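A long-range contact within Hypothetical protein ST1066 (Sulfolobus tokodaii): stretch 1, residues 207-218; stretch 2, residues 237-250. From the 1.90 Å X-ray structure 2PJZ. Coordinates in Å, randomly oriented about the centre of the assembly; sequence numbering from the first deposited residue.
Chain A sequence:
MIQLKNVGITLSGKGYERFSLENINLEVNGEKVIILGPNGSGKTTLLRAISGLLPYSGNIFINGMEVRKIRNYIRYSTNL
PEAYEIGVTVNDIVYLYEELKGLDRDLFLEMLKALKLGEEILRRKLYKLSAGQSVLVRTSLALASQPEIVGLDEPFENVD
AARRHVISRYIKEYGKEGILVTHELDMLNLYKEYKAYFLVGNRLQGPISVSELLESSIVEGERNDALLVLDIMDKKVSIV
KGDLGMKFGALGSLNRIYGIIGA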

ATOM      1  N   PRO A 207       6.666   7.312 -11.851  1.00 16.74           N
ATOM      2  CA  PRO A 207       5.949   6.049 -11.926  1.00 16.77           C
ATOM      3  C   PRO A 207       6.485   5.104 -13.031  1.00 16.50           C
ATOM      4  O   PRO A 207       7.207   5.547 -13.911  1.00 16.02           O
ATOM      5  CB  PRO A 207       4.521   6.490 -12.250  1.00 17.20           C
ATOM      6  CG  PRO A 207       4.714   7.710 -13.086  1.00 17.71           C
ATOM      7  CD  PRO A 207       5.933   8.400 -12.528  1.00 17.78           C
ATOM      8  N   ILE A 208       6.151   3.828 -12.936  1.00 16.20           N
ATOM      9  CA  ILE A 208       6.384   2.887 -14.047  1.00 15.88           C
ATOM     10  C   ILE A 208       5.171   1.986 -14.180  1.00 15.89           C
ATOM     11  O   ILE A 208       4.544   1.610 -13.181  1.00 15.84           O
ATOM     12  CB  ILE A 208       7.713   2.085 -13.877  1.00 16.15           C
ATOM     13  CG1 ILE A 208       7.947   1.145 -15.082  1.00 16.74           C
ATOM     14  CG2 ILE A 208       7.734   1.270 -12.576  1.00 17.57           C
ATOM     15  CD1 ILE A 208       9.313   0.451 -15.032  1.00 16.65           C
ATOM     16  N   SER A 209       4.790   1.660 -15.410  1.00 14.15           N
ATOM     17  CA  SER A 209       3.703   0.711 -15.608  1.00 15.45           C
ATOM     18  C   SER A 209       4.097  -0.647 -15.015  1.00 16.11           C
ATOM     19  O   SER A 209       5.211  -1.141 -15.293  1.00 16.24           O
ATOM     20  CB  SER A 209       3.439   0.550 -17.109  1.00 15.64           C
ATOM     21  OG  SER A 209       2.589  -0.557 -17.327  1.00 19.69           O
ATOM     22  N   VAL A 210       3.204  -1.252 -14.235  1.00 15.93           N
ATOM     23  CA  VAL A 210       3.470  -2.599 -13.720  1.00 16.65           C
ATOM     24  C   VAL A 210       3.545  -3.603 -14.898  1.00 17.44           C
ATOM     25  O   VAL A 210       4.386  -4.507 -14.908  1.00 17.54           O
ATOM     26  CB  VAL A 210       2.431  -3.039 -12.712  1.00 16.60           C
ATOM     27  CG1 VAL A 210       2.607  -4.478 -12.379  1.00 15.88           C
ATOM     28  CG2 VAL A 210       2.593  -2.216 -11.394  1.00 15.86           C
ATOM     29  N   SER A 211       2.701  -3.406 -15.906  1.00 19.06           N
ATOM     30  CA  SER A 211       2.743  -4.270 -17.104  1.00 19.59           C
ATOM     31  C   SER A 211       4.149  -4.280 -17.676  1.00 20.07           C
ATOM     32  O   SER A 211       4.691  -5.350 -17.982  1.00 22.78           O
ATOM     33  CB  SER A 211       1.712  -3.815 -18.165  1.00 20.48           C
ATOM     34  OG  SER A 211       1.830  -4.612 -19.347  1.00 23.22           O
ATOM     35  N   GLU A 212       4.756  -3.107 -17.809  1.00 20.05           N
ATOM     36  CA  GLU A 212       6.081  -2.974 -18.382  1.00 20.89           C
ATOM     37  C   GLU A 212       7.173  -3.475 -17.420  1.00 21.14           C
ATOM     38  O   GLU A 212       8.134  -4.146 -17.832  1.00 19.53           O
ATOM     39  CB  GLU A 212       6.327  -1.543 -18.828  1.00 21.31           C
ATOM     40  CG  GLU A 212       5.124  -1.046 -19.683  1.00 25.91           C
ATOM     41  CD  GLU A 212       5.494  -0.289 -20.929  1.00 34.06           C
ATOM     42  OE1 GLU A 212       4.874   0.769 -21.180  1.00 38.06           O
ATOM     43  OE2 GLU A 212       6.368  -0.756 -21.684  1.00 35.07           O
ATOM     44  N   LEU A 213       7.008  -3.156 -16.136  1.00 19.57           N
ATOM     45  CA  LEU A 213       7.910  -3.687 -15.105  1.00 20.19           C
ATOM     46  C   LEU A 213       8.012  -5.211 -15.152  1.00 19.88           C
ATOM     47  O   LEU A 213       9.116  -5.740 -15.135  1.00 21.04           O
ATOM     48  CB  LEU A 213       7.431  -3.247 -13.722  1.00 19.66           C
ATOM     49  CG  LEU A 213       8.317  -3.490 -12.500  1.00 20.11           C
ATOM     50  CD1 LEU A 213       9.656  -2.803 -12.604  1.00 17.99           C
ATOM     51  CD2 LEU A 213       7.531  -3.011 -11.268  1.00 19.46           C
ATOM     52  N   LEU A 214       6.871  -5.894 -15.222  1.00 21.62           N
ATOM     53  CA  LEU A 214       6.802  -7.356 -15.123  1.00 23.60           C
ATOM     54  C   LEU A 214       7.548  -8.080 -16.237  1.00 25.21           C
ATOM     55  O   LEU A 214       7.898  -9.267 -16.084  1.00 25.65           O
ATOM     56  CB  LEU A 214       5.356  -7.833 -15.103  1.00 23.63           C
ATOM     57  CG  LEU A 214       4.542  -7.716 -13.818  1.00 23.73           C
ATOM     58  CD1 LEU A 214       3.098  -7.879 -14.127  1.00 25.80           C
ATOM     59  CD2 LEU A 214       4.978  -8.752 -12.791  1.00 27.14           C
ATOM     60  N   GLU A 215       7.787  -7.370 -17.341  1.00 25.54           N
ATOM     61  CA  GLU A 215       8.493  -7.919 -18.501  1.00 27.06           C
ATOM     62  C   GLU A 215       9.811  -7.203 -18.720  1.00 26.22           C
ATOM     63  O   GLU A 215      10.433  -7.334 -19.776  1.00 27.97           O
ATOM     64  CB  GLU A 215       7.597  -7.878 -19.768  1.00 27.09           C
ATOM     65  CG  GLU A 215       6.355  -8.789 -19.675  1.00 29.91           C
ATOM     66  CD  GLU A 215       6.689 -10.264 -19.383  1.00 34.25           C
ATOM     67  OE1 GLU A 215       7.811 -10.736 -19.730  1.00 35.69           O
ATOM     68  OE2 GLU A 215       5.822 -10.965 -18.807  1.00 33.74           O
ATOM     69  N   SER A 216      10.262  -6.460 -17.713  1.00 24.25           N
ATOM     70  CA  SER A 216      11.495  -5.696 -17.816  1.00 23.13           C
ATOM     71  C   SER A 216      12.702  -6.447 -17.264  1.00 23.52           C
ATOM     72  O   SER A 216      12.557  -7.489 -16.610  1.00 22.97           O
ATOM     73  CB  SER A 216      11.371  -4.407 -17.005  1.00 23.68           C
ATOM     74  OG  SER A 216      11.129  -4.761 -15.648  1.00 22.59           O
ATOM     75  N   SER A 217      13.877  -5.864 -17.474  1.00 24.24           N
ATOM     76  CA  SER A 217      15.104  -6.363 -16.867  1.00 26.04           C
ATOM     77  C   SER A 217      15.685  -5.265 -16.012  1.00 26.70           C
ATOM     78  O   SER A 217      15.447  -4.098 -16.259  1.00 26.32           O
ATOM     79  CB  SER A 217      16.128  -6.774 -17.939  1.00 26.28           C
ATOM     80  OG  SER A 217      15.634  -7.849 -18.716  1.00 27.54           O
ATOM     81  N   ILE A 218      16.457  -5.632 -15.002  1.00 27.66           N
ATOM     82  CA  ILE A 218      17.057  -4.621 -14.152  1.00 29.20           C
ATOM     83  C   ILE A 218      18.581  -4.682 -14.235  1.00 29.94           C
ATOM     84  O   ILE A 218      19.166  -5.762 -14.095  1.00 30.90           O
ATOM     85  CB  ILE A 218      16.507  -4.728 -12.702  1.00 29.90           C
ATOM     86  CG1 ILE A 218      16.829  -3.475 -11.900  1.00 30.90           C
ATOM     87  CG2 ILE A 218      16.964  -6.022 -12.015  1.00 31.28           C
ATOM     88  CD1 ILE A 218      15.814  -3.181 -10.817  1.00 34.25           C
ATOM     89  N   VAL A 237      20.442   2.486 -11.247  1.00 30.83           N
ATOM     90  CA  VAL A 237      19.950   1.172 -11.606  1.00 29.49           C
ATOM     91  C   VAL A 237      18.840   1.385 -12.616  1.00 28.34           C
ATOM     92  O   VAL A 237      17.862   2.085 -12.342  1.00 27.83           O
ATOM     93  CB  VAL A 237      19.408   0.394 -10.371  1.00 29.54           C
ATOM     94  CG1 VAL A 237      18.700  -0.848 -10.796  1.00 29.10           C
ATOM     95  CG2 VAL A 237      20.536   0.034  -9.412  1.00 30.71           C
ATOM     96  N   SER A 238      18.997   0.807 -13.800  1.00 27.14           N
ATOM     97  CA  SER A 238      18.022   1.012 -14.860  1.00 26.11           C
ATOM     98  C   SER A 238      17.086  -0.156 -15.008  1.00 25.52           C
ATOM     99  O   SER A 238      17.509  -1.323 -15.022  1.00 24.68           O
ATOM    100  CB  SER A 238      18.711   1.295 -16.197  1.00 26.10           C
ATOM    101  OG  SER A 238      19.364   2.545 -16.149  1.00 26.12           O
ATOM    102  N   ILE A 239      15.800   0.176 -15.146  1.00 24.63           N
ATOM    103  CA  ILE A 239      14.774  -0.784 -15.511  1.00 24.65           C
ATOM    104  C   ILE A 239      14.546  -0.609 -17.020  1.00 25.91           C
ATOM    105  O   ILE A 239      14.114   0.467 -17.485  1.00 24.07           O
ATOM    106  CB  ILE A 239      13.481  -0.575 -14.664  1.00 23.97           C
ATOM    107  CG1 ILE A 239      13.802  -0.775 -13.167  1.00 24.48           C
ATOM    108  CG2 ILE A 239      12.413  -1.519 -15.079  1.00 22.03           C
ATOM    109  CD1 ILE A 239      12.689  -0.349 -12.203  1.00 26.19           C
ATOM    110  N   VAL A 240      14.880  -1.666 -17.765  1.00 27.66           N
ATOM    111  CA  VAL A 240      14.885  -1.653 -19.236  1.00 29.21           C
ATOM    112  C   VAL A 240      13.916  -2.694 -19.841  1.00 31.07           C
ATOM    113  O   VAL A 240      13.746  -3.798 -19.318  1.00 31.35           O
ATOM    114  CB  VAL A 240      16.325  -1.856 -19.783  1.00 29.22           C
ATOM    115  CG1 VAL A 240      17.263  -0.748 -19.279  1.00 28.42           C
ATOM    116  CG2 VAL A 240      16.867  -3.219 -19.371  1.00 29.26           C
ATOM    117  N   LYS A 241      13.274  -2.330 -20.947  1.00 33.16           N
ATOM    118  CA  LYS A 241      12.345  -3.220 -21.625  1.00 35.52           C
ATOM    119  C   LYS A 241      13.130  -4.291 -22.393  1.00 37.16           C
ATOM    120  O   LYS A 241      14.116  -3.987 -23.054  1.00 37.38           O
ATOM    121  CB  LYS A 241      11.451  -2.420 -22.576  1.00 35.79           C
ATOM    122  CG  LYS A 241      10.192  -3.150 -22.939  1.00 37.06           C
ATOM    123  CD  LYS A 241       9.101  -2.216 -23.485  1.00 38.60           C
ATOM    124  CE  LYS A 241       7.779  -2.944 -23.489  1.00 38.25           C
ATOM    125  NZ  LYS A 241       7.214  -3.001 -22.105  1.00 40.03           N
ATOM    126  N   GLY A 242      12.701  -5.542 -22.297  1.00 39.13           N
ATOM    127  CA  GLY A 242      13.456  -6.630 -22.920  1.00 41.84           C
ATOM    128  C   GLY A 242      14.780  -6.943 -22.231  1.00 43.27           C
ATOM    129  O   GLY A 242      14.975  -6.587 -21.064  1.00 43.73           O
ATOM    130  N   ASP A 243      15.700  -7.571 -22.964  1.00 44.26           N
ATOM    131  CA  ASP A 243      16.753  -8.405 -22.348  1.00 45.05           C
ATOM    132  C   ASP A 243      18.152  -7.812 -22.169  1.00 44.91           C
ATOM    133  O   ASP A 243      19.126  -8.370 -22.684  1.00 44.91           O
ATOM    134  CB  ASP A 243      16.882  -9.716 -23.130  1.00 45.94           C
ATOM    135  CG  ASP A 243      16.079 -10.840 -22.520  1.00 48.28           C
ATOM    136  OD1 ASP A 243      16.456 -11.305 -21.418  1.00 51.80           O
ATOM    137  OD2 ASP A 243      15.081 -11.268 -23.148  1.00 50.61           O
ATOM    138  N   LEU A 244      18.269  -6.722 -21.417  1.00 44.34           N
ATOM    139  CA  LEU A 244      19.597  -6.190 -21.105  1.00 43.89           C
ATOM    140  C   LEU A 244      20.249  -6.805 -19.851  1.00 42.98           C
ATOM    141  O   LEU A 244      21.382  -6.437 -19.501  1.00 43.74           O
ATOM    142  CB  LEU A 244      19.588  -4.663 -21.015  1.00 43.57           C
ATOM    143  CG  LEU A 244      19.600  -3.825 -22.298  1.00 44.35           C
ATOM    144  CD1 LEU A 244      18.201  -3.686 -22.929  1.00 44.26           C
ATOM    145  CD2 LEU A 244      20.206  -2.429 -22.031  1.00 44.50           C
ATOM    146  N   GLY A 245      19.549  -7.736 -19.195  1.00 41.67           N
ATOM    147  CA  GLY A 245      19.955  -8.221 -17.861  1.00 38.73           C
ATOM    148  C   GLY A 245      18.998  -9.213 -17.227  1.00 36.87           C
ATOM    149  O   GLY A 245      18.266  -9.909 -17.929  1.00 37.12           O
ATOM    150  N   MET A 246      18.990  -9.283 -15.896  1.00 34.39           N
ATOM    151  CA  MET A 246      18.119 -10.245 -15.228  1.00 32.50           C
ATOM    152  C   MET A 246      16.681  -9.731 -15.185  1.00 30.95           C
ATOM    153  O   MET A 246      16.456  -8.545 -15.030  1.00 29.42           O
ATOM    154  CB  MET A 246      18.602 -10.584 -13.808  1.00 32.95           C
ATOM    155  CG  MET A 246      17.888 -11.806 -13.230  1.00 33.01           C
ATOM    156  SD  MET A 246      18.019 -12.072 -11.444  1.00 31.87           S
ATOM    157  CE  MET A 246      16.288 -12.368 -11.211  1.00 32.91           C
ATOM    158  N   LYS A 247      15.738 -10.655 -15.323  1.00 29.86           N
ATOM    159  CA  LYS A 247      14.322 -10.352 -15.365  1.00 28.99           C
ATOM    160  C   LYS A 247      13.830  -9.843 -14.007  1.00 27.50           C
ATOM    161  O   LYS A 247      14.061 -10.467 -12.971  1.00 26.19           O
ATOM    162  CB  LYS A 247      13.526 -11.606 -15.755  1.00 29.81           C
ATOM    163  CG  LYS A 247      13.860 -12.177 -17.142  1.00 33.27           C
ATOM    164  CD  LYS A 247      13.350 -11.255 -18.244  1.00 38.40           C
ATOM    165  CE  LYS A 247      13.721 -11.796 -19.626  1.00 41.66           C
ATOM    166  NZ  LYS A 247      13.419 -10.800 -20.696  1.00 42.99           N
ATOM    167  N   PHE A 248      13.144  -8.704 -14.023  1.00 25.79           N
ATOM    168  CA  PHE A 248      12.567  -8.176 -12.797  1.00 24.13           C
ATOM    169  C   PHE A 248      11.615  -9.198 -12.211  1.00 23.87           C
ATOM    170  O   PHE A 248      11.562  -9.377 -10.985  1.00 23.54           O
ATOM    171  CB  PHE A 248      11.827  -6.859 -13.068  1.00 23.76           C
ATOM    172  CG  PHE A 248      11.236  -6.269 -11.832  1.00 22.28           C
ATOM    173  CD1 PHE A 248      11.969  -5.379 -11.067  1.00 23.39           C
ATOM    174  CD2 PHE A 248       9.983  -6.655 -11.410  1.00 21.28           C
ATOM    175  CE1 PHE A 248      11.439  -4.857  -9.891  1.00 22.66           C
ATOM    176  CE2 PHE A 248       9.446  -6.138 -10.242  1.00 21.51           C
ATOM    177  CZ  PHE A 248      10.188  -5.234  -9.499  1.00 21.29           C
ATOM    178  N   GLY A 249      10.880  -9.883 -13.093  1.00 22.31           N
ATOM    179  CA  GLY A 249       9.981 -10.966 -12.704  1.00 23.30           C
ATOM    180  C   GLY A 249      10.601 -12.129 -11.944  1.00 23.67           C
ATOM    181  O   GLY A 249       9.892 -12.917 -11.322  1.00 24.37           O
ATOM    182  N   ALA A 250      11.919 -12.270 -12.009  1.00 22.75           N
ATOM    183  CA  ALA A 250      12.556 -13.381 -11.334  1.00 22.77           C
ATOM    184  C   ALA A 250      13.263 -12.916 -10.067  1.00 22.64           C
ATOM    185  O   ALA A 250      13.855 -13.727  -9.345  1.00 22.00           O
ATOM    186  CB  ALA A 250      13.529 -14.110 -12.288  1.00 23.81           C
TER
HETATM  187  O   HOH W   1       8.903  -4.191 -20.255  1.00 28.74           O
HETATM  188  O   HOH W   2      10.575  -9.529 -15.916  1.00 27.84           O

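The backbone sets the plan of this contact: the short strand at the end of stretch 1 is bonded on both of its edges by stretch 2, which turns back through the segment around Gly242 to Gly245. Along one edge, strand 237-241 runs antiparallel to strand 216-218, the two axes crossing at 154° and approaching to 4.5 Å. Here Ser217 and Val240 form a hydrogen-bonded pair: Ser217 N donates to Val240 O at 2.8 Å and Val240 N donates to Ser217 O at 2.9 Å, both nearly straight. Along the other edge, Ile218 N donates to Met246 O and Phe248 N to Ser216 O, each at 2.9 Å, the non-hydrogen-bonded pair Ser217-Lys247 lying between them. Between the strong bonds, CA-H...O contacts fill in, such as Ser217 CA to Met246 O at 3.2 Å and Ile218 CA to Ser238 O at 3.4 Å.

The turn that brings the chain from one edge to the other is tied to the strand by a side chain. Ser217 OG, in the m rotamer, donates to Gly242 O at 2.7 Å, so a small buried residue holds the connecting loop as well as the sheet. Gly242 has a positive phi of 71°, which by itself favours glycine. At Gly245 an ideal CB would point toward stretch 1 and lie a tight 3.2 Å from Ile218 O. Within stretch 2, Lys247 NZ and Asp243 OD2 form a salt bridge at 3.0 Å, weak as a hydrogen bond.

The apolar packing involves Phe248, whose CB points toward stretch 1, and Ile239. Leu213 CD1 lies 3.7 Å from the centroid of the Phe248 ring and only 7° off its normal, a CH-pi contact over one face, while Ile218 CD1 meets the edge, 4.4 Å from Phe248 CD1. Ile239 extends this cluster: its CG2 is 3.7 Å from Ile208 CD1 and 3.9 Å from Leu213 CD1, and its CG1 is 3.9 Å from Ile218 CD1. Ile218 CG1 also packs 3.4 Å from Val237 CG1. Residues from both stretches thus share one buried patch.

Charge and water add further links. Lys241 starts away from stretch 1, but its side chain, t at chi1 to chi3 and p at chi4, brings the amine to Glu212, giving a salt bridge with a very short distance of 2.4 Å from Lys241 NZ to Glu212 OE2. Water 1 adds a bridge, accepting from Lys241 NZ at 2.8 Å and donating to the backbone Glu212 O at 2.5 Å. Water 2 bridges Leu214 O and Gly249 N, which are not directly bonded, donating to Leu214 O at 2.7 Å and accepting from Gly249 N at 2.9 Å; it also donates to Ser216 O at 2.9 Å.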